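Local coordinates for 2-C-methyl-D-erythritol 4-phosphate cytidylyltransferase (Thermus thermophilus HB8, PDB 2PX7), which probably catalyses the transfer of a cytidylyl group from CTP to 2-C-methyl-D-erythritol 4-phosphate, a step in isoprenoid biosynthesis, at residues A115-S120 / E212-I218; L177-H182 / L198-Y204. One frame throughout, in Å; residues are numbered along the deposited sequence.

Interaction 1 (A115-S120 / E212-I218)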
loop_
_atom_site.group_PDB
_atom_site.type_symbol
_atom_site.label_atom_id
_atom_site.label_comp_id
_atom_site.label_asym_id
_atom_site.label_seq_id
_atom_site.Cartn_x
_atom_site.Cartn_y
_atom_site.Cartn_z
ATOM N N ALA A 115 6.324 13.892 -1.222
ATOM C CA ALA A 115 6.035 12.928 -0.153
ATOM C C ALA A 115 6.393 11.477 -0.504
ATOM O O ALA A 115 6.174 10.590 0.314
ATOM C CB ALA A 115 4.559 13.022 0.299
ATOM N N ARG A 116 6.945 11.248 -1.703
ATOM C CA ARG A 116 7.483 9.932 -2.110
ATOM C C ARG A 116 9.017 10.001 -2.228
ATOM O O ARG A 116 9.540 10.094 -3.320
ATOM C CB ARG A 116 6.843 9.451 -3.439
ATOM C CG ARG A 116 5.303 9.323 -3.408
ATOM C CD ARG A 116 4.630 9.069 -4.818
ATOM N NE ARG A 116 3.390 8.313 -4.638
ATOM C CZ ARG A 116 2.167 8.808 -4.736
ATOM N NH1 ARG A 116 1.987 10.088 -5.073
ATOM N NH2 ARG A 116 1.110 8.035 -4.498
ATOM N N PRO A 117 9.747 9.987 -1.092
ATOM C CA PRO A 117 11.214 10.157 -1.138
ATOM C C PRO A 117 12.033 8.987 -1.691
ATOM O O PRO A 117 13.118 9.210 -2.241
ATOM C CB PRO A 117 11.578 10.417 0.322
ATOM C CG PRO A 117 10.501 9.713 1.111
ATOM C CD PRO A 117 9.250 9.852 0.298
ATOM N N PHE A 118 11.530 7.758 -1.572
ATOM C CA PHE A 118 12.332 6.575 -1.907
ATOM C C PHE A 118 11.982 6.037 -3.285
ATOM O O PHE A 118 11.471 4.931 -3.453
ATOM C CB PHE A 118 12.237 5.508 -0.804
ATOM C CG PHE A 118 12.490 6.052 0.586
ATOM C CD1 PHE A 118 13.672 6.729 0.877
ATOM C CD2 PHE A 118 11.549 5.890 1.593
ATOM C CE1 PHE A 118 13.908 7.244 2.145
ATOM C CE2 PHE A 118 11.780 6.393 2.873
ATOM C CZ PHE A 118 12.960 7.075 3.148
ATOM N N VAL A 119 12.245 6.863 -4.285
ATOM C CA VAL A 119 12.036 6.464 -5.661
ATOM C C VAL A 119 13.408 6.119 -6.204
ATOM O O VAL A 119 14.356 6.890 -6.044
ATOM C CB VAL A 119 11.255 7.537 -6.505
ATOM C CG1 VAL A 119 9.872 7.733 -5.930
ATOM C CG2 VAL A 119 11.950 8.861 -6.508
ATOM N N SER A 120 13.511 4.938 -6.802
ATOM C CA SER A 120 14.784 4.403 -7.257
ATOM C C SER A 120 15.102 4.921 -8.639
ATOM O O SER A 120 14.212 5.396 -9.358
ATOM C CB SER A 120 14.744 2.866 -7.280
ATOM O OG SER A 120 13.798 2.379 -8.222
ATOM N N GLU A 212 6.739 0.806 -7.658
ATOM C CA GLU A 212 7.619 0.190 -6.672
ATOM C C GLU A 212 7.127 0.448 -5.268
ATOM O O GLU A 212 6.674 1.555 -4.954
ATOM C CB GLU A 212 9.051 0.693 -6.848
ATOM C CG GLU A 212 9.808 -0.147 -7.862
ATOM C CD GLU A 212 11.174 0.381 -8.191
ATOM O OE1 GLU A 212 11.664 1.264 -7.463
ATOM O OE2 GLU A 212 11.751 -0.099 -9.198
ATOM N N ALA A 213 7.215 -0.590 -4.431
ATOM C CA ALA A 213 6.702 -0.564 -3.073
ATOM C C ALA A 213 7.377 0.480 -2.210
ATOM O O ALA A 213 6.781 0.986 -1.265
ATOM C CB ALA A 213 6.828 -1.962 -2.420
ATOM N N THR A 214 8.626 0.791 -2.533
ATOM C CA THR A 214 9.404 1.764 -1.774
ATOM C C THR A 214 8.992 3.205 -2.074
ATOM O O THR A 214 9.249 4.092 -1.268
ATOM C CB THR A 214 10.895 1.613 -2.060
ATOM O OG1 THR A 214 11.087 1.613 -3.479
ATOM C CG2 THR A 214 11.418 0.290 -1.474
ATOM N N ALA A 215 8.353 3.426 -3.224
ATOM C CA ALA A 215 7.876 4.750 -3.610
ATOM C C ALA A 215 6.532 5.134 -2.971
ATOM O O ALA A 215 5.719 5.815 -3.595
ATOM C CB ALA A 215 7.796 4.860 -5.112
ATOM N N PHE A 216 6.322 4.733 -1.720
ATOM C CA PHE A 216 5.081 5.038 -1.024
ATOM C C PHE A 216 5.043 6.507 -0.617
ATOM O O PHE A 216 6.085 7.165 -0.474
ATOM C CB PHE A 216 4.852 4.111 0.189
ATOM C CG PHE A 216 5.930 4.199 1.252
ATOM C CD1 PHE A 216 5.827 5.101 2.297
ATOM C CD2 PHE A 216 7.038 3.372 1.201
ATOM C CE1 PHE A 216 6.829 5.184 3.283
ATOM C CE2 PHE A 216 8.043 3.458 2.169
ATOM C CZ PHE A 216 7.929 4.363 3.207
ATOM N N LYS A 217 3.832 7.017 -0.449
ATOM C CA LYS A 217 3.626 8.411 -0.094
ATOM C C LYS A 217 3.609 8.510 1.426
ATOM O O LYS A 217 2.959 7.712 2.082
ATOM C CB LYS A 217 2.306 8.924 -0.697
ATOM C CG LYS A 217 2.028 10.400 -0.463
ATOM C CD LYS A 217 0.756 10.896 -1.171
ATOM C CE LYS A 217 0.837 12.427 -1.381
ATOM N NZ LYS A 217 -0.496 13.091 -1.621
ATOM N N ILE A 218 4.340 9.476 1.983
ATOM C CA ILE A 218 4.271 9.739 3.423
ATOM C C ILE A 218 3.102 10.674 3.691
ATOM O O ILE A 218 3.156 11.878 3.384
ATOM C CB ILE A 218 5.577 10.322 3.995
ATOM C CG1 ILE A 218 6.737 9.358 3.749
ATOM C CG2 ILE A 218 5.400 10.645 5.494
ATOM C CD1 ILE A 218 8.116 9.925 4.078
HETATM O O HOH W 1 8.783 6.747 -0.918
#
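One water oxygen stitches Phe118 to Thr214 and Phe216: it accepts from Phe118 N at 3.0 Å and donates to Thr214 O at 2.7 Å and to Phe216 O at 2.8 Å. Beside it the backbones bond directly, Ile218 N reaching Ala115 O at 2.7 Å with a nearly straight N-H (165°), while Lys217 CA adds a CA-H...O contact to the same carbonyl. Arg116 runs extended from CG to NE past Ala215 O, which lies at the edge of its guanidinium. Lys217 CB sits over one face of that group, toward its rim, 4.0 Å from Arg116 CZ. With Lys217 CG anti to its own backbone N (chi1 -176°), CG meets Ala115 CB at 3.7 Å; the extended chain crosses the arginine at a slant and its ammonium leads away. The guanidinium makes salt bridges with Asp113 and with Asp145 of the second subunit. A leucine in place of Arg116 would probably leave both aspartates without this positive mate and uncover the flank of Lys217. Farther along, Val119 CG1 meets Ala215 CB at 3.6 Å, and Ser120 OG donates to the syn lone pair of Glu212 OE1 at 2.5 Å; the same hydroxyl caps helix 121-134 through Leu123 N. Two loops that follow sheet strands thus line the predicted active site of an IspD cytidylyltransferase, where Lys217 probably positions the methylerythritol phosphate and Ala115 packs against Lys44, a predicted transition-state stabiliser.

Interaction 2 (L177-H182 / L198-Y204)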
loop_
_atom_site.group_PDB
_atom_site.type_symbol
_atom_site.label_atom_id
_atom_site.label_comp_id
_atom_site.label_asym_id
_atom_site.label_seq_id
_atom_site.Cartn_x
_atom_site.Cartn_y
_atom_site.Cartn_z
ATOM N N LEU A 177 2.223 18.135 -24.369
ATOM C CA LEU A 177 0.969 17.454 -24.116
ATOM C C LEU A 177 0.410 17.874 -22.752
ATOM O O LEU A 177 -0.774 18.166 -22.629
ATOM C CB LEU A 177 1.160 15.933 -24.197
ATOM C CG LEU A 177 -0.033 15.072 -23.784
ATOM C CD1 LEU A 177 -1.250 15.256 -24.742
ATOM C CD2 LEU A 177 0.406 13.623 -23.718
ATOM N N LEU A 178 1.264 17.895 -21.732
ATOM C CA LEU A 178 0.821 18.317 -20.404
ATOM C C LEU A 178 0.340 19.792 -20.381
ATOM O O LEU A 178 -0.612 20.139 -19.678
ATOM C CB LEU A 178 1.900 18.032 -19.335
ATOM C CG LEU A 178 1.405 18.160 -17.880
ATOM C CD1 LEU A 178 0.219 17.191 -17.618
ATOM C CD2 LEU A 178 2.526 17.934 -16.865
ATOM N N ARG A 179 0.996 20.647 -21.160
ATOM C CA ARG A 179 0.491 22.008 -21.386
ATOM C C ARG A 179 -0.920 21.994 -22.001
ATOM O O ARG A 179 -1.805 22.621 -21.457
ATOM C CB ARG A 179 1.516 22.870 -22.150
ATOM C CG ARG A 179 2.844 22.957 -21.362
ATOM C CD ARG A 179 3.580 24.291 -21.435
ATOM N NE ARG A 179 4.709 24.213 -22.340
ATOM C CZ ARG A 179 5.991 24.461 -22.045
ATOM N NH1 ARG A 179 6.391 24.859 -20.851
ATOM N NH2 ARG A 179 6.886 24.319 -22.999
ATOM N N GLU A 180 -1.143 21.242 -23.082
ATOM C CA GLU A 180 -2.503 21.102 -23.628
ATOM C C GLU A 180 -3.508 20.639 -22.580
ATOM O O GLU A 180 -4.629 21.146 -22.522
ATOM C CB GLU A 180 -2.564 20.125 -24.809
ATOM C CG GLU A 180 -1.845 20.566 -26.067
ATOM C CD GLU A 180 -2.504 21.764 -26.767
ATOM O OE1 GLU A 180 -3.736 21.960 -26.642
ATOM O OE2 GLU A 180 -1.777 22.495 -27.463
ATOM N N ALA A 181 -3.110 19.652 -21.776
ATOM C CA ALA A 181 -3.964 19.108 -20.722
ATOM C C ALA A 181 -4.338 20.169 -19.676
ATOM O O ALA A 181 -5.507 20.294 -19.287
ATOM C CB ALA A 181 -3.284 17.915 -20.061
ATOM N N HIS A 182 -3.341 20.904 -19.204
ATOM C CA HIS A 182 -3.584 21.964 -18.248
ATOM C C HIS A 182 -4.409 23.126 -18.846
ATOM O O HIS A 182 -5.247 23.685 -18.154
ATOM C CB HIS A 182 -2.273 22.446 -17.606
ATOM C CG HIS A 182 -1.841 21.614 -16.433
ATOM N ND1 HIS A 182 -2.179 21.924 -15.134
ATOM C CD2 HIS A 182 -1.127 20.462 -16.373
ATOM C CE1 HIS A 182 -1.671 21.015 -14.321
ATOM N NE2 HIS A 182 -1.030 20.113 -15.049
ATOM N N LEU A 198 -5.774 14.615 -16.205
ATOM C CA LEU A 198 -5.952 15.788 -17.092
ATOM C C LEU A 198 -5.652 15.414 -18.542
ATOM O O LEU A 198 -6.312 15.877 -19.461
ATOM C CB LEU A 198 -5.013 16.918 -16.667
ATOM C CG LEU A 198 -5.108 17.449 -15.228
ATOM C CD1 LEU A 198 -4.241 18.685 -15.093
ATOM C CD2 LEU A 198 -6.552 17.733 -14.797
ATOM N N VAL A 199 -4.631 14.583 -18.733
ATOM C CA VAL A 199 -4.237 14.136 -20.059
ATOM C C VAL A 199 -5.324 13.206 -20.659
ATOM O O VAL A 199 -5.666 13.307 -21.836
ATOM C CB VAL A 199 -2.815 13.446 -20.021
ATOM C CG1 VAL A 199 -2.476 12.778 -21.367
ATOM C CG2 VAL A 199 -1.730 14.465 -19.658
ATOM N N GLN A 200 -5.844 12.310 -19.823
ATOM C CA GLN A 200 -6.984 11.448 -20.154
ATOM C C GLN A 200 -8.205 12.250 -20.645
ATOM O O GLN A 200 -8.857 11.854 -21.606
ATOM C CB GLN A 200 -7.314 10.589 -18.919
ATOM C CG GLN A 200 -8.404 9.541 -19.071
ATOM C CD GLN A 200 -8.538 8.737 -17.789
ATOM O OE1 GLN A 200 -8.514 9.293 -16.678
ATOM N NE2 GLN A 200 -8.644 7.436 -17.927
ATOM N N ALA A 201 -8.487 13.397 -20.025
ATOM C CA ALA A 201 -9.622 14.240 -20.432
ATOM C C ALA A 201 -9.468 14.832 -21.840
ATOM O O ALA A 201 -10.449 15.208 -22.479
ATOM C CB ALA A 201 -9.889 15.332 -19.385
ATOM N N LEU A 202 -8.237 14.857 -22.351
ATOM C CA LEU A 202 -7.995 15.248 -23.746
ATOM C C LEU A 202 -8.368 14.170 -24.757
ATOM O O LEU A 202 -8.572 14.453 -25.927
ATOM C CB LEU A 202 -6.518 15.639 -23.941
ATOM C CG LEU A 202 -6.026 17.018 -23.502
ATOM C CD1 LEU A 202 -4.517 17.112 -23.765
ATOM C CD2 LEU A 202 -6.741 18.159 -24.245
ATOM N N GLY A 203 -8.459 12.926 -24.316
ATOM C CA GLY A 203 -8.634 11.828 -25.236
ATOM C C GLY A 203 -7.294 11.170 -25.524
ATOM O O GLY A 203 -7.201 10.347 -26.433
ATOM N N TYR A 204 -6.260 11.537 -24.765
ATOM C CA TYR A 204 -4.914 10.980 -24.979
ATOM C C TYR A 204 -4.667 9.725 -24.099
ATOM O O TYR A 204 -4.878 9.767 -22.881
ATOM C CB TYR A 204 -3.822 12.026 -24.725
ATOM C CG TYR A 204 -2.456 11.659 -25.323
ATOM C CD1 TYR A 204 -2.062 12.162 -26.561
ATOM C CD2 TYR A 204 -1.572 10.805 -24.648
ATOM C CE1 TYR A 204 -0.832 11.832 -27.124
ATOM C CE2 TYR A 204 -0.328 10.459 -25.205
ATOM C CZ TYR A 204 0.025 10.982 -26.443
ATOM O OH TYR A 204 1.221 10.679 -27.010
HETATM O O HOH W 2 -7.513 18.331 -19.155
#
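Leu177 CD2 lies squarely over the face of the Tyr204 ring, 3.5 Å from its centroid and only 12° off the normal, a CH-pi contact. Leu177 CG points directly away from its own backbone N (chi1 173°), which throws both methyls across to the other segment: CD2 also meets Val199 CG1 at 3.8 Å, and CD1 meets Leu202 CD1. Leu178 CD1 rests against Val199 CG2. At the far end the roles are exchanged, for Leu198 CD1 lies over the centre of the His182 ring, a second CH-pi contact, 3.6 Å from the centroid. Between the two rings Ala181 CB rests on Leu198 CB and Val199 CG2, small enough for the backbones to close to 5.0 Å between Ala181 CA and Val199 CA. Leu202 CD1 comes down on Ala181 N at 3.5 Å and on Glu180 CB. A Schellman motif with Gly203 at positive phi ends the second helix and turns the chain so that Tyr204 faces Leu177. No direct hydrogen bond crosses this helix-helix contact; one water donates to Ala181 O at 2.8 Å and to Leu198 O at 2.7 Å. Outside this shell, His182 NE2 bonds to Asp195, at the start of helix 195-201, and Tyr204 OH bonds to Ser134 O, so each ring is tethered at its polar end. The Leu178 side chain also packs on Phe173, Val109 and Val111 of the central sheet.

Interactions 1 and 2 lie on opposite sides of the chain's centre, their nearest atoms about 14 Å apart. Along the sequence, interaction 2 is nested within the loop that interaction 1 closes. Both are partly buried, but interaction 1 is centred about 10 Å from the chain's centre and has no exposed touching residue, whereas interaction 2 is centred about 16 Å from it and includes exposed Glu180. Both meet strand 165-174, through Arg116 and Ala215 in one and Leu178, Val199 and Tyr204 in the other. Interaction 1 joins loops near residues of the predicted active site with water, backbone bonds and charges, one of them answered by the second subunit. Interaction 2 joins helices away from those sites, mainly through methyl groups on rings and aliphatic neighbours.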